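Local coordinates for mandelate racemase/muconate lactonizing enzyme-like protein (Rubrobacter xylanophilus DSM 9941, PDB 3CYJ), which is of unknown function but belongs to the enolase superfamily, with a beta-alpha barrel domain that carries a bound sodium ion, at residues L125-A130 with A306-E311; G138-Y143 with F319-R324; G231-R236 with A261-I266; D270-G275 with H297-V302; P293-C298 with L313-Y318. All coordinates share one frame; numbering follows the deposited sequence.

Contact 1: residues L125-A130 with A306-E311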
# COMPACT_ATOMS: atom_id res chain seq x y z
N LEU A 125 -7.00 -36.09 -19.20
CA LEU A 125 -6.58 -34.77 -18.76
C LEU A 125 -5.05 -34.73 -18.67
O LEU A 125 -4.41 -35.80 -18.66
CB LEU A 125 -7.17 -34.54 -17.38
CG LEU A 125 -8.71 -34.45 -17.35
CD1 LEU A 125 -9.23 -34.55 -15.95
CD2 LEU A 125 -9.13 -33.14 -18.03
N PRO A 126 -4.45 -33.52 -18.59
CA PRO A 126 -3.02 -33.41 -18.33
C PRO A 126 -2.75 -34.09 -17.00
O PRO A 126 -3.41 -33.80 -16.02
CB PRO A 126 -2.81 -31.90 -18.18
CG PRO A 126 -3.85 -31.32 -19.07
CD PRO A 126 -5.07 -32.19 -18.79
N ARG A 127 -1.83 -35.03 -16.94
CA ARG A 127 -1.76 -35.80 -15.73
C ARG A 127 -0.40 -35.66 -15.04
O ARG A 127 0.65 -35.94 -15.64
CB ARG A 127 -2.12 -37.27 -16.03
CG ARG A 127 -2.20 -38.15 -14.78
CD ARG A 127 -2.85 -39.50 -15.06
NE ARG A 127 -3.09 -40.18 -13.80
CZ ARG A 127 -3.68 -41.38 -13.69
NH1 ARG A 127 -4.03 -42.02 -14.81
NH2 ARG A 127 -3.87 -41.94 -12.49
N PHE A 128 -0.44 -35.23 -13.78
CA PHE A 128 0.73 -35.06 -12.93
C PHE A 128 0.84 -36.22 -11.95
O PHE A 128 1.95 -36.57 -11.57
CB PHE A 128 0.64 -33.77 -12.07
CG PHE A 128 0.91 -32.48 -12.84
CD1 PHE A 128 2.22 -32.03 -13.06
CD2 PHE A 128 -0.13 -31.73 -13.33
CE1 PHE A 128 2.47 -30.85 -13.76
CE2 PHE A 128 0.09 -30.53 -14.04
CZ PHE A 128 1.39 -30.09 -14.26
N HIS A 129 -0.29 -36.77 -11.48
CA HIS A 129 -0.27 -37.73 -10.39
C HIS A 129 -0.92 -39.05 -10.78
O HIS A 129 -1.98 -39.08 -11.48
CB HIS A 129 -1.00 -37.21 -9.14
CG HIS A 129 -0.66 -35.79 -8.78
ND1 HIS A 129 0.61 -35.40 -8.38
CD2 HIS A 129 -1.42 -34.67 -8.78
CE1 HIS A 129 0.60 -34.10 -8.13
NE2 HIS A 129 -0.61 -33.63 -8.39
N ALA A 130 -0.31 -40.15 -10.29
CA ALA A 130 -0.84 -41.51 -10.51
C ALA A 130 -1.99 -41.83 -9.55
O ALA A 130 -3.03 -42.30 -9.95
CB ALA A 130 0.28 -42.54 -10.33
N ALA A 306 -10.07 -35.68 -11.32
CA ALA A 306 -9.80 -34.28 -11.63
C ALA A 306 -8.50 -33.82 -10.97
O ALA A 306 -7.69 -33.14 -11.60
CB ALA A 306 -10.99 -33.39 -11.21
N CYS A 307 -8.28 -34.25 -9.74
CA CYS A 307 -7.12 -33.82 -8.96
C CYS A 307 -5.80 -34.41 -9.44
O CYS A 307 -4.74 -33.96 -9.00
CB CYS A 307 -7.35 -34.18 -7.51
SG CYS A 307 -8.38 -32.99 -6.63
N CYS A 308 -5.85 -35.40 -10.33
CA CYS A 308 -4.63 -36.00 -10.88
C CYS A 308 -4.01 -34.98 -11.81
O CYS A 308 -2.83 -35.03 -12.16
CB CYS A 308 -4.91 -37.34 -11.58
SG CYS A 308 -5.14 -38.71 -10.36
N ALA A 309 -4.83 -34.03 -12.19
CA ALA A 309 -4.37 -33.04 -13.18
C ALA A 309 -3.80 -31.76 -12.54
O ALA A 309 -3.41 -30.83 -13.25
CB ALA A 309 -5.50 -32.70 -14.12
N VAL A 310 -3.82 -31.70 -11.20
CA VAL A 310 -3.49 -30.48 -10.44
C VAL A 310 -2.14 -30.67 -9.76
O VAL A 310 -2.01 -31.48 -8.85
CB VAL A 310 -4.65 -30.15 -9.40
CG1 VAL A 310 -4.33 -28.92 -8.50
CG2 VAL A 310 -5.96 -29.94 -10.14
N GLU A 311 -1.11 -29.99 -10.26
CA GLU A 311 0.21 -30.14 -9.69
C GLU A 311 0.30 -29.74 -8.21
O GLU A 311 0.92 -30.42 -7.36
CB GLU A 311 1.25 -29.35 -10.49
CG GLU A 311 2.63 -29.83 -10.06
CD GLU A 311 3.77 -29.06 -10.68
OE1 GLU A 311 3.49 -28.03 -11.36
OE2 GLU A 311 4.93 -29.48 -10.43

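Contact 2: residues G138-Y143 with F319-R324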
# COMPACT_ATOMS: atom_id res chain seq x y z
N GLY A 138 -15.38 -35.67 8.43
CA GLY A 138 -16.69 -35.80 9.04
C GLY A 138 -16.68 -35.07 10.37
O GLY A 138 -16.42 -33.84 10.42
N GLY A 139 -16.95 -35.78 11.46
CA GLY A 139 -16.72 -35.25 12.82
C GLY A 139 -17.66 -34.10 13.11
O GLY A 139 -17.27 -33.10 13.75
N PHE A 140 -18.91 -34.27 12.66
CA PHE A 140 -19.94 -33.25 12.80
C PHE A 140 -20.17 -32.89 14.26
O PHE A 140 -19.94 -33.72 15.18
CB PHE A 140 -21.22 -33.68 12.09
CG PHE A 140 -20.98 -34.10 10.69
CD1 PHE A 140 -20.77 -33.14 9.70
CD2 PHE A 140 -20.83 -35.45 10.37
CE1 PHE A 140 -20.45 -33.55 8.38
CE2 PHE A 140 -20.54 -35.88 9.07
CZ PHE A 140 -20.35 -34.93 8.07
N THR A 141 -20.61 -31.65 14.45
CA THR A 141 -20.83 -31.10 15.77
C THR A 141 -22.01 -31.76 16.49
O THR A 141 -22.11 -31.69 17.74
CB THR A 141 -20.95 -29.54 15.75
OG1 THR A 141 -21.76 -29.15 14.62
CG2 THR A 141 -19.55 -28.90 15.65
N SER A 142 -22.87 -32.42 15.73
CA SER A 142 -23.96 -33.20 16.33
C SER A 142 -23.51 -34.56 16.92
O SER A 142 -24.25 -35.15 17.70
CB SER A 142 -25.03 -33.48 15.29
OG SER A 142 -24.42 -34.20 14.24
N TYR A 143 -22.36 -35.08 16.51
CA TYR A 143 -21.91 -36.39 17.01
C TYR A 143 -21.63 -36.39 18.51
O TYR A 143 -20.84 -35.55 19.02
CB TYR A 143 -20.62 -36.82 16.33
CG TYR A 143 -20.78 -37.37 14.94
CD1 TYR A 143 -22.00 -37.38 14.31
CD2 TYR A 143 -19.67 -37.84 14.25
CE1 TYR A 143 -22.14 -37.90 13.00
CE2 TYR A 143 -19.80 -38.35 12.97
CZ TYR A 143 -21.02 -38.37 12.35
OH TYR A 143 -21.09 -38.88 11.05
N PHE A 319 -15.12 -36.80 1.81
CA PHE A 319 -16.21 -36.28 2.64
C PHE A 319 -17.26 -37.35 2.92
O PHE A 319 -17.80 -37.96 2.00
CB PHE A 319 -16.88 -35.07 1.96
CG PHE A 319 -17.92 -34.40 2.84
CD1 PHE A 319 -17.61 -34.03 4.15
CD2 PHE A 319 -19.18 -34.14 2.37
CE1 PHE A 319 -18.52 -33.40 4.98
CE2 PHE A 319 -20.14 -33.49 3.19
CZ PHE A 319 -19.80 -33.13 4.50
N HIS A 320 -17.52 -37.58 4.20
CA HIS A 320 -18.44 -38.64 4.62
C HIS A 320 -19.74 -38.65 3.82
O HIS A 320 -20.01 -39.60 3.10
CB HIS A 320 -18.76 -38.55 6.12
CG HIS A 320 -19.86 -39.47 6.57
ND1 HIS A 320 -19.73 -40.85 6.58
CD2 HIS A 320 -21.12 -39.21 7.01
CE1 HIS A 320 -20.87 -41.39 6.98
NE2 HIS A 320 -21.72 -40.41 7.27
N ASP A 321 -20.55 -37.60 3.91
CA ASP A 321 -21.84 -37.58 3.19
C ASP A 321 -21.71 -38.09 1.77
O ASP A 321 -22.56 -38.85 1.28
CB ASP A 321 -22.46 -36.21 3.14
CG ASP A 321 -22.79 -35.64 4.52
OD1 ASP A 321 -22.38 -36.21 5.54
OD2 ASP A 321 -23.48 -34.60 4.61
N HIS A 322 -20.65 -37.65 1.10
CA HIS A 322 -20.53 -37.81 -0.32
C HIS A 322 -19.99 -39.14 -0.69
O HIS A 322 -20.52 -39.77 -1.63
CB HIS A 322 -19.66 -36.71 -0.93
CG HIS A 322 -20.31 -35.37 -0.85
ND1 HIS A 322 -19.68 -34.21 -1.25
CD2 HIS A 322 -21.53 -35.01 -0.39
CE1 HIS A 322 -20.49 -33.19 -1.05
NE2 HIS A 322 -21.62 -33.65 -0.53
N ALA A 323 -18.92 -39.56 -0.04
CA ALA A 323 -18.42 -40.92 -0.17
C ALA A 323 -19.60 -41.93 -0.04
O ALA A 323 -19.83 -42.76 -0.92
CB ALA A 323 -17.37 -41.20 0.89
N ARG A 324 -20.37 -41.79 1.02
CA ARG A 324 -21.51 -42.68 1.28
C ARG A 324 -22.57 -42.63 0.17
O ARG A 324 -22.97 -43.65 -0.35
CB ARG A 324 -22.12 -42.35 2.64
CG ARG A 324 -23.42 -43.08 2.99
CD ARG A 324 -23.86 -42.64 4.42
NE ARG A 324 -25.07 -43.34 4.82
CZ ARG A 324 -26.30 -42.89 4.59
NH1 ARG A 324 -26.49 -41.72 3.99
NH2 ARG A 324 -27.34 -43.63 4.96

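Contact 3: residues G231-R236 with A261-I266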
# COMPACT_ATOMS: atom_id res chain seq x y z
N GLY A 231 -10.26 -10.64 7.59
CA GLY A 231 -10.19 -11.59 8.70
C GLY A 231 -9.29 -12.80 8.46
O GLY A 231 -8.59 -13.26 9.37
N LEU A 232 -9.35 -13.35 7.25
CA LEU A 232 -8.56 -14.50 6.87
C LEU A 232 -7.09 -14.13 6.86
O LEU A 232 -6.25 -14.87 7.37
CB LEU A 232 -8.96 -14.99 5.48
CG LEU A 232 -10.23 -15.83 5.35
CD1 LEU A 232 -10.51 -16.12 3.90
CD2 LEU A 232 -10.09 -17.14 6.13
N ARG A 233 -6.80 -12.95 6.32
CA ARG A 233 -5.44 -12.43 6.15
C ARG A 233 -4.86 -12.21 7.52
O ARG A 233 -3.70 -12.52 7.75
CB ARG A 233 -5.48 -11.12 5.34
CG ARG A 233 -4.18 -10.69 4.65
CD ARG A 233 -4.46 -9.77 3.41
NE ARG A 233 -5.18 -8.54 3.78
CZ ARG A 233 -6.33 -8.11 3.24
NH1 ARG A 233 -6.92 -8.81 2.27
NH2 ARG A 233 -6.90 -6.97 3.67
N LEU A 234 -5.69 -11.70 8.44
CA LEU A 234 -5.28 -11.52 9.83
C LEU A 234 -4.87 -12.86 10.45
O LEU A 234 -3.81 -12.94 11.13
CB LEU A 234 -6.40 -10.87 10.68
CG LEU A 234 -6.17 -11.01 12.21
CD1 LEU A 234 -5.30 -9.86 12.71
CD2 LEU A 234 -7.46 -11.14 13.11
N LEU A 235 -5.69 -13.89 10.24
CA LEU A 235 -5.38 -15.18 10.81
C LEU A 235 -4.19 -15.87 10.14
O LEU A 235 -3.45 -16.62 10.77
CB LEU A 235 -6.59 -16.11 10.78
CG LEU A 235 -7.47 -15.82 11.97
CD1 LEU A 235 -8.82 -15.83 11.39
CD2 LEU A 235 -7.31 -16.91 13.03
N ARG A 236 -4.04 -15.63 8.84
CA ARG A 236 -2.83 -16.08 8.11
C ARG A 236 -1.58 -15.49 8.78
O ARG A 236 -0.68 -16.22 9.15
CB ARG A 236 -2.93 -15.68 6.64
CG ARG A 236 -2.04 -16.48 5.72
CD ARG A 236 -0.70 -15.88 5.60
NE ARG A 236 -0.71 -14.42 5.40
CZ ARG A 236 -0.91 -13.78 4.24
NH1 ARG A 236 -1.16 -14.43 3.11
NH2 ARG A 236 -0.86 -12.47 4.23
N ALA A 261 -6.30 -16.33 -2.80
CA ALA A 261 -4.94 -16.85 -2.77
C ALA A 261 -4.03 -15.91 -2.02
O ALA A 261 -3.08 -16.35 -1.39
CB ALA A 261 -4.40 -17.13 -4.16
N GLY A 262 -4.28 -14.62 -2.04
CA GLY A 262 -3.43 -13.71 -1.25
C GLY A 262 -3.72 -13.68 0.24
O GLY A 262 -3.08 -12.90 0.95
N CYS A 263 -4.65 -14.52 0.74
CA CYS A 263 -5.14 -14.38 2.14
C CYS A 263 -5.00 -15.60 2.97
O CYS A 263 -5.23 -15.51 4.18
CB CYS A 263 -6.65 -14.08 2.17
SG CYS A 263 -7.03 -12.56 1.43
N VAL A 264 -4.73 -16.74 2.34
CA VAL A 264 -4.73 -18.06 3.02
C VAL A 264 -3.40 -18.77 2.88
O VAL A 264 -2.57 -18.37 2.05
CB VAL A 264 -5.83 -19.04 2.46
CG1 VAL A 264 -7.24 -18.50 2.72
CG2 VAL A 264 -5.64 -19.32 0.98
N ASP A 265 -3.20 -19.83 3.69
CA ASP A 265 -2.08 -20.74 3.50
C ASP A 265 -2.43 -21.85 2.50
O ASP A 265 -1.54 -22.39 1.82
CB ASP A 265 -1.65 -21.38 4.84
CG ASP A 265 -1.36 -20.33 5.93
OD1 ASP A 265 -0.50 -19.46 5.70
OD2 ASP A 265 -1.99 -20.37 7.01
N ILE A 266 -3.70 -22.25 2.45
CA ILE A 266 -4.13 -23.33 1.59
C ILE A 266 -5.43 -22.98 0.85
O ILE A 266 -6.42 -22.60 1.46
CB ILE A 266 -4.33 -24.69 2.38
CG1 ILE A 266 -3.06 -25.07 3.15
CG2 ILE A 266 -4.70 -25.82 1.41
CD1 ILE A 266 -3.09 -26.40 3.77

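Contact 4: residues D270-G275 with H297-V302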
# COMPACT_ATOMS: atom_id res chain seq x y z
N ASP A 270 -14.08 -26.73 -5.04
CA ASP A 270 -14.94 -27.89 -5.10
C ASP A 270 -15.26 -28.09 -6.56
O ASP A 270 -15.88 -27.23 -7.18
CB ASP A 270 -16.19 -27.56 -4.29
CG ASP A 270 -17.25 -28.67 -4.28
OD1 ASP A 270 -17.41 -29.44 -5.27
OD2 ASP A 270 -17.98 -28.72 -3.29
N VAL A 271 -14.80 -29.19 -7.12
CA VAL A 271 -15.01 -29.46 -8.55
C VAL A 271 -16.51 -29.36 -9.00
O VAL A 271 -16.81 -29.08 -10.18
CB VAL A 271 -14.40 -30.84 -8.99
CG1 VAL A 271 -15.29 -31.96 -8.60
CG2 VAL A 271 -14.18 -30.91 -10.45
N THR A 272 -17.43 -29.53 -8.06
CA THR A 272 -18.84 -29.48 -8.41
C THR A 272 -19.41 -28.06 -8.31
O THR A 272 -20.61 -27.83 -8.48
CB THR A 272 -19.67 -30.54 -7.62
OG1 THR A 272 -19.83 -30.15 -6.25
CG2 THR A 272 -19.00 -31.93 -7.69
N ARG A 273 -18.54 -27.09 -8.08
CA ARG A 273 -19.01 -25.72 -7.91
C ARG A 273 -18.19 -24.71 -8.67
O ARG A 273 -18.72 -23.70 -9.09
CB ARG A 273 -18.95 -25.32 -6.44
CG ARG A 273 -19.92 -26.01 -5.56
CD ARG A 273 -19.60 -25.62 -4.20
NE ARG A 273 -20.69 -25.91 -3.33
CZ ARG A 273 -20.57 -25.91 -2.01
NH1 ARG A 273 -19.38 -25.61 -1.46
NH2 ARG A 273 -21.64 -26.18 -1.26
N CYS A 274 -16.90 -25.00 -8.85
CA CYS A 274 -15.96 -24.02 -9.33
C CYS A 274 -15.88 -24.07 -10.83
O CYS A 274 -14.93 -23.54 -11.42
CB CYS A 274 -14.57 -24.29 -8.75
SG CYS A 274 -13.87 -25.84 -9.39
N GLY A 275 -16.82 -24.75 -11.46
CA GLY A 275 -16.83 -24.74 -12.93
C GLY A 275 -16.40 -26.07 -13.52
O GLY A 275 -16.08 -26.16 -14.71
N HIS A 297 -12.23 -29.85 -2.27
CA HIS A 297 -13.32 -29.88 -1.30
C HIS A 297 -14.48 -30.73 -1.88
O HIS A 297 -14.88 -30.50 -3.04
CB HIS A 297 -13.72 -28.43 -1.02
CG HIS A 297 -14.86 -28.28 -0.08
ND1 HIS A 297 -14.70 -28.24 1.29
CD2 HIS A 297 -16.19 -28.10 -0.32
CE1 HIS A 297 -15.88 -28.08 1.86
NE2 HIS A 297 -16.80 -27.99 0.91
N CYS A 298 -14.94 -31.72 -1.10
CA CYS A 298 -16.13 -32.57 -1.37
C CYS A 298 -16.06 -33.48 -2.65
O CYS A 298 -15.08 -33.43 -3.39
CB CYS A 298 -17.41 -31.69 -1.33
SG CYS A 298 -17.88 -31.22 0.45
N ALA A 299 -17.10 -34.29 -2.88
CA ALA A 299 -17.26 -35.10 -4.13
C ALA A 299 -16.01 -35.96 -4.49
O ALA A 299 -15.41 -35.76 -5.57
CB ALA A 299 -17.68 -34.19 -5.35
N PRO A 300 -15.64 -36.90 -3.60
CA PRO A 300 -14.39 -37.61 -3.78
C PRO A 300 -14.33 -38.33 -5.11
O PRO A 300 -13.27 -38.40 -5.69
CB PRO A 300 -14.34 -38.61 -2.60
CG PRO A 300 -15.49 -38.29 -1.69
CD PRO A 300 -16.36 -37.27 -2.37
N ALA A 301 -15.45 -38.87 -5.58
CA ALA A 301 -15.46 -39.68 -6.80
C ALA A 301 -15.04 -38.93 -8.06
O ALA A 301 -14.25 -39.47 -8.86
CB ALA A 301 -16.81 -40.35 -7.00
N VAL A 302 -15.56 -37.71 -8.27
CA VAL A 302 -15.03 -36.89 -9.37
C VAL A 302 -13.60 -36.37 -9.07
O VAL A 302 -12.75 -36.34 -9.94
CB VAL A 302 -15.85 -35.65 -9.70
CG1 VAL A 302 -15.31 -35.11 -10.99
CG2 VAL A 302 -17.31 -35.99 -9.85
O HOH W 1 -13.73 -31.06 -5.34

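Contact 5: residues P293-C298 with L313-Y318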
# COMPACT_ATOMS: atom_id res chain seq x y z
N PRO A 293 -0.16 -24.47 -1.70
CA PRO A 293 -0.84 -25.74 -1.98
C PRO A 293 -2.35 -25.60 -2.22
O PRO A 293 -2.97 -24.61 -1.84
CB PRO A 293 -0.63 -26.58 -0.68
CG PRO A 293 0.23 -25.71 0.28
CD PRO A 293 0.19 -24.29 -0.27
N PHE A 294 -2.93 -26.59 -2.88
CA PHE A 294 -4.35 -26.64 -3.17
C PHE A 294 -4.99 -27.84 -2.41
O PHE A 294 -4.34 -28.86 -2.17
CB PHE A 294 -4.56 -26.76 -4.69
CG PHE A 294 -5.97 -27.06 -5.08
CD1 PHE A 294 -6.95 -26.06 -5.09
CD2 PHE A 294 -6.35 -28.38 -5.43
CE1 PHE A 294 -8.32 -26.37 -5.47
CE2 PHE A 294 -7.66 -28.68 -5.84
CZ PHE A 294 -8.64 -27.70 -5.83
N SER A 295 -6.28 -27.75 -2.06
CA SER A 295 -6.94 -28.90 -1.48
C SER A 295 -8.36 -28.98 -2.04
O SER A 295 -9.10 -27.96 -2.04
CB SER A 295 -6.94 -28.80 0.04
OG SER A 295 -7.63 -29.90 0.60
N ALA A 296 -8.73 -30.14 -2.58
CA ALA A 296 -10.06 -30.28 -3.15
C ALA A 296 -11.12 -30.52 -2.09
O ALA A 296 -10.92 -31.25 -1.10
CB ALA A 296 -10.09 -31.35 -4.20
N HIS A 297 -12.23 -29.85 -2.27
CA HIS A 297 -13.32 -29.88 -1.30
C HIS A 297 -14.48 -30.73 -1.88
O HIS A 297 -14.88 -30.50 -3.04
CB HIS A 297 -13.72 -28.43 -1.02
CG HIS A 297 -14.86 -28.28 -0.08
ND1 HIS A 297 -14.70 -28.24 1.29
CD2 HIS A 297 -16.19 -28.10 -0.32
CE1 HIS A 297 -15.88 -28.08 1.86
NE2 HIS A 297 -16.80 -27.99 0.91
N CYS A 298 -14.94 -31.72 -1.10
CA CYS A 298 -16.13 -32.57 -1.37
C CYS A 298 -16.06 -33.48 -2.65
O CYS A 298 -15.08 -33.43 -3.39
CB CYS A 298 -17.41 -31.69 -1.33
SG CYS A 298 -17.88 -31.22 0.45
N LEU A 313 -1.70 -29.94 -5.89
CA LEU A 313 -2.49 -30.75 -4.93
C LEU A 313 -1.75 -31.19 -3.65
O LEU A 313 -0.70 -31.84 -3.70
CB LEU A 313 -3.09 -31.98 -5.63
CG LEU A 313 -4.03 -32.80 -4.74
CD1 LEU A 313 -5.44 -32.21 -4.60
CD2 LEU A 313 -4.08 -34.19 -5.26
N LEU A 314 -2.31 -30.81 -2.49
CA LEU A 314 -1.87 -31.33 -1.21
C LEU A 314 -2.68 -32.59 -0.90
O LEU A 314 -2.12 -33.63 -0.53
CB LEU A 314 -2.13 -30.32 -0.11
CG LEU A 314 -1.50 -30.57 1.25
CD1 LEU A 314 -0.01 -30.81 1.10
CD2 LEU A 314 -1.78 -29.38 2.17
N HIS A 315 -4.00 -32.48 -0.98
CA HIS A 315 -4.92 -33.60 -0.70
C HIS A 315 -6.32 -33.26 -1.14
O HIS A 315 -6.66 -32.10 -1.47
CB HIS A 315 -4.95 -34.00 0.77
CG HIS A 315 -4.91 -32.86 1.75
ND1 HIS A 315 -5.79 -31.80 1.70
CD2 HIS A 315 -4.13 -32.66 2.85
CE1 HIS A 315 -5.55 -30.98 2.71
NE2 HIS A 315 -4.54 -31.47 3.41
N LEU A 316 -7.15 -34.30 -1.12
CA LEU A 316 -8.57 -34.15 -1.44
C LEU A 316 -9.36 -34.63 -0.24
O LEU A 316 -8.90 -35.51 0.52
CB LEU A 316 -8.94 -34.85 -2.77
CG LEU A 316 -9.30 -36.36 -2.89
CD1 LEU A 316 -10.48 -36.89 -1.99
CD2 LEU A 316 -9.56 -36.74 -4.34
N GLU A 317 -10.52 -34.02 -0.06
CA GLU A 317 -11.41 -34.31 1.06
C GLU A 317 -12.27 -35.53 0.74
O GLU A 317 -13.08 -35.53 -0.22
CB GLU A 317 -12.35 -33.13 1.32
CG GLU A 317 -13.33 -33.41 2.42
CD GLU A 317 -14.31 -32.29 2.61
OE1 GLU A 317 -14.68 -31.63 1.60
OE2 GLU A 317 -14.69 -32.09 3.77
N TYR A 318 -12.09 -36.55 1.56
CA TYR A 318 -12.92 -37.75 1.49
C TYR A 318 -14.14 -37.51 2.36
O TYR A 318 -14.16 -37.91 3.53
CB TYR A 318 -12.14 -38.98 2.01
CG TYR A 318 -12.83 -40.26 1.76
CD1 TYR A 318 -12.93 -40.80 0.45
CD2 TYR A 318 -13.46 -40.93 2.81
CE1 TYR A 318 -13.63 -42.00 0.21
CE2 TYR A 318 -14.17 -42.12 2.58
CZ TYR A 318 -14.23 -42.65 1.28
OH TYR A 318 -14.94 -43.82 1.07
O HOH W 2 -12.77 -34.29 -2.77

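Contact 1: residues L125-A130 with A306-E311
Phe128 and His129, in the loop that enters barrel strand 132-137, pack on the 3-10 turn 307-309 that follows helix 300-306, so the link entering strand 132-137 meets the one entering strand 313-319. Two backbone donors grip the carbonyl of Cys308: Phe128 N at 2.9 Å from Cys308 O, and His129 N at 3.2 Å from the same oxygen. Histidine suits its place because His129 NE2 gives a bond of 2.6 Å to Val310 O, in the plane of the imidazole but from above the carbonyl plane. Phe128 offers a face to Glu311: the CB of Glu311 stands 3.6 Å above the ring centre in a CH-pi contact, and the carboxylate plane is tilted only 6° from the ring. Glu311 OE1 forms a salt bridge with Arg282 of the second subunit. Arg127 braces its own loop, with an extended chain from CG to NE; Arg127 NE reaches His129 O at 2.8 Å and NH1 pairs with Asp123. Alanine fits where the chains run close: Ala309 CB comes within 3.0 Å of Pro126 O, and Ala309 CA makes a CA-H...O contact of 3.1 Å with Pro126 O.

Contact 2: residues G138-Y143 with F319-R324
Phe140 is the centre of the aromatic part of this contact. Its CG lies anti to the carbonyl carbon, beside the backbone N (chi1 -51°). The far rim of the ring meets three side chains of the opposite segment. Phe140 CZ meets Phe319 CE1 at 3.9 Å, the two side chains crossing at about a right angle. At another rim position Phe140 CE2 approaches His320 CD2 at 4.0 Å, these side chains too crossing at about a right angle. A flat, wide side chain suits this place because one rim can serve several partners while a face rests over the backbone of Gly138.

Polar groups come close without any hydrogen bond passing between the segments. Asp321 OD1 lies 3.5 Å from Phe140 CZ, obliquely to the ring, and Tyr143 OH stands 4.1 Å from His320 CD2. The polar ends are held elsewhere: Asp321 OD2 takes the indole N-H of Trp31, and His320 NE2 bonds to Asp21.

Backbone bonds shape both sides. Tyr143 N to Phe140 O, 3.1 Å, closes a type I turn, and Ala323 N to Phe319 O, 2.8 Å, begins the helix from Phe319 at its N-cap position. Segment 138-143 follows strand 132-137, and helix 320-329 follows the neighbouring parallel strand 313-319. Contacts from strand 8-26 place the pair where the N-terminal domain meets the beta-alpha barrel, as in enolase-superfamily proteins.

Contact 3: residues G231-R236 with A261-I266
Arg236 packs its side chain against the loop 262-265. CG is anti to the backbone N (chi1 -160°), and the chain bends at chi2 (-88°) and chi3 (-46°). Arg236 CB lies 3.4 Å from Cys263 O. Arg236 CG touches Asp265 OD1 at 3.4 Å, and CD lies 3.6 Å from that same oxygen. The carbons make this contact; the charged atoms do not touch, though some attraction between them is possible. NE and NH2 are hydrogen-bonded just beyond the segments. At the tip NH1 donates to Gly262 O at 3.3 Å; the donor sits above the carbonyl plane and the oxygen is tilted from the guanidinium plane, a long and bent bond. A long arginine suits this place, combining carbon packing with a terminal donor for a loop carbonyl.

Beside it Leu232 fills the apolar part, its CB 4.1 Å from Cys263 CB and its CD1 4.2 Å from Val264 CG1. Arg233 NH1 comes within 3.8 Å of Cys263 SG, though its guanidinium is paired with Glu230. Asp265 OD2 accepts from Ile245 N and forms a salt bridge with Lys202 of a third subunit. Within the beta-alpha barrel, helix 229-238 thus packs on the loop between helix 254-261 and strand 266-269, while Leu232 also rests on Ala247 of strand 244-247 and Leu235 on Ala204 of helix 201-215.

Contact 4: residues D270-G275 with H297-V302
Asp270, whose carboxylate lies against His297 across the contact (Asp270 CG to His297 O 3.2 Å), has its OD1 gripped by two bonds from Thr272: OG1, between the backbone N and the carbonyl carbon (chi1 73°), donates at 2.7 Å, and the backbone N at 2.8 Å, the latter closing an Asx turn. Both donors come from the same face of the carboxylate plane, OG1 on the syn side and N on the anti side. The turn follows barrel strand 266-269. The other oxygen, Asp270 OD2, stands 3.5 Å from His297 CD2, at the edge of the imidazole, with carboxylate and ring planes 56° apart. Arg273 NH1 adds a long charge pairing to OD2, at which no N-H points, and also forms a salt bridge with Glu249. The side chain of His297 is about 4 Å from the bound sodium ion, whose site is made by Asp194, Glu221 and Glu222, so this contact borders the metal pocket. A water joins the backbones, accepting from Val271 N at 2.8 Å and donating to His297 O at 2.6 Å. Thr272 serves twice, since its CG2 meets Ala299 CB at 3.5 Å. Farther along, the branched valines pack together, Val271 CG1 3.9 Å from Val302 CB.

Contact 5: residues P293-C298 with L313-Y318
Ser295 OG stands anti to its backbone N (chi1 177°) while His315 CG lies between the backbone N and the carbonyl carbon (chi1 40°), and these torsions start the two side chains on the way to a hydrogen bond of 2.9 Å between Ser295 OG and His315 ND1. The hydroxyl lies in the imidazole plane, at its edge. The strands belong to a beta-alpha-beta unit of the barrel, in which helix 300-306 links strand 294-296 to the parallel strand 313-319; their axes run 18° apart. Backbone bonds zip them together, from Leu314 N to Phe294 O at 2.8 Å, through Ala296 N to His315 O, to Glu317 N with Ala296 O at 3.0 Å.

Phe294, Ala296, Leu313 and Leu316 share one face of the sheet, where alanine, leucine and phenylalanine make an apolar layer: Ala296 CB meets Leu316 CB at 4.0 Å, and Phe294 CD2 lies equally far from Leu313 CD1. Helix 283-290 covers Phe294.

Glu317 suits its place by length. Extended beyond CG, it puts OE1 2.7 Å from Cys298 N, which binds on the anti lone pair, and over a face of the His297 ring. Its OE2 is held by Lys164 and Ser137. A water bridges the two backbones just past the paired strands, between Cys298 O and Glu317 O, lying 2.9 Å from Glu317 O.

Contacts 4 and 5 lie nearest the middle of the chain and share His297 and Cys298: strand 294-296 of contact 5 leads into the segment that packs on the contact 4 turn beside the sodium pocket. Both are buried, with polar groups and waters among apolar side chains. Contact 2, also buried, has no hydrogen bond between its segments; it joins the loop after strand 132-137 to the helix after strand 313-319 through aromatic rims, His322 reaching Ala299 of contact 4. Contacts 1 and 3 lie farther out, contact 1 partly buried and contact 3 buried. In contact 1 backbone N-H groups and a histidine hold loop carbonyls, in contact 3 an arginine does, and both meet other subunits. Contact 1 packs on contact 5 through Cys307 and Val310.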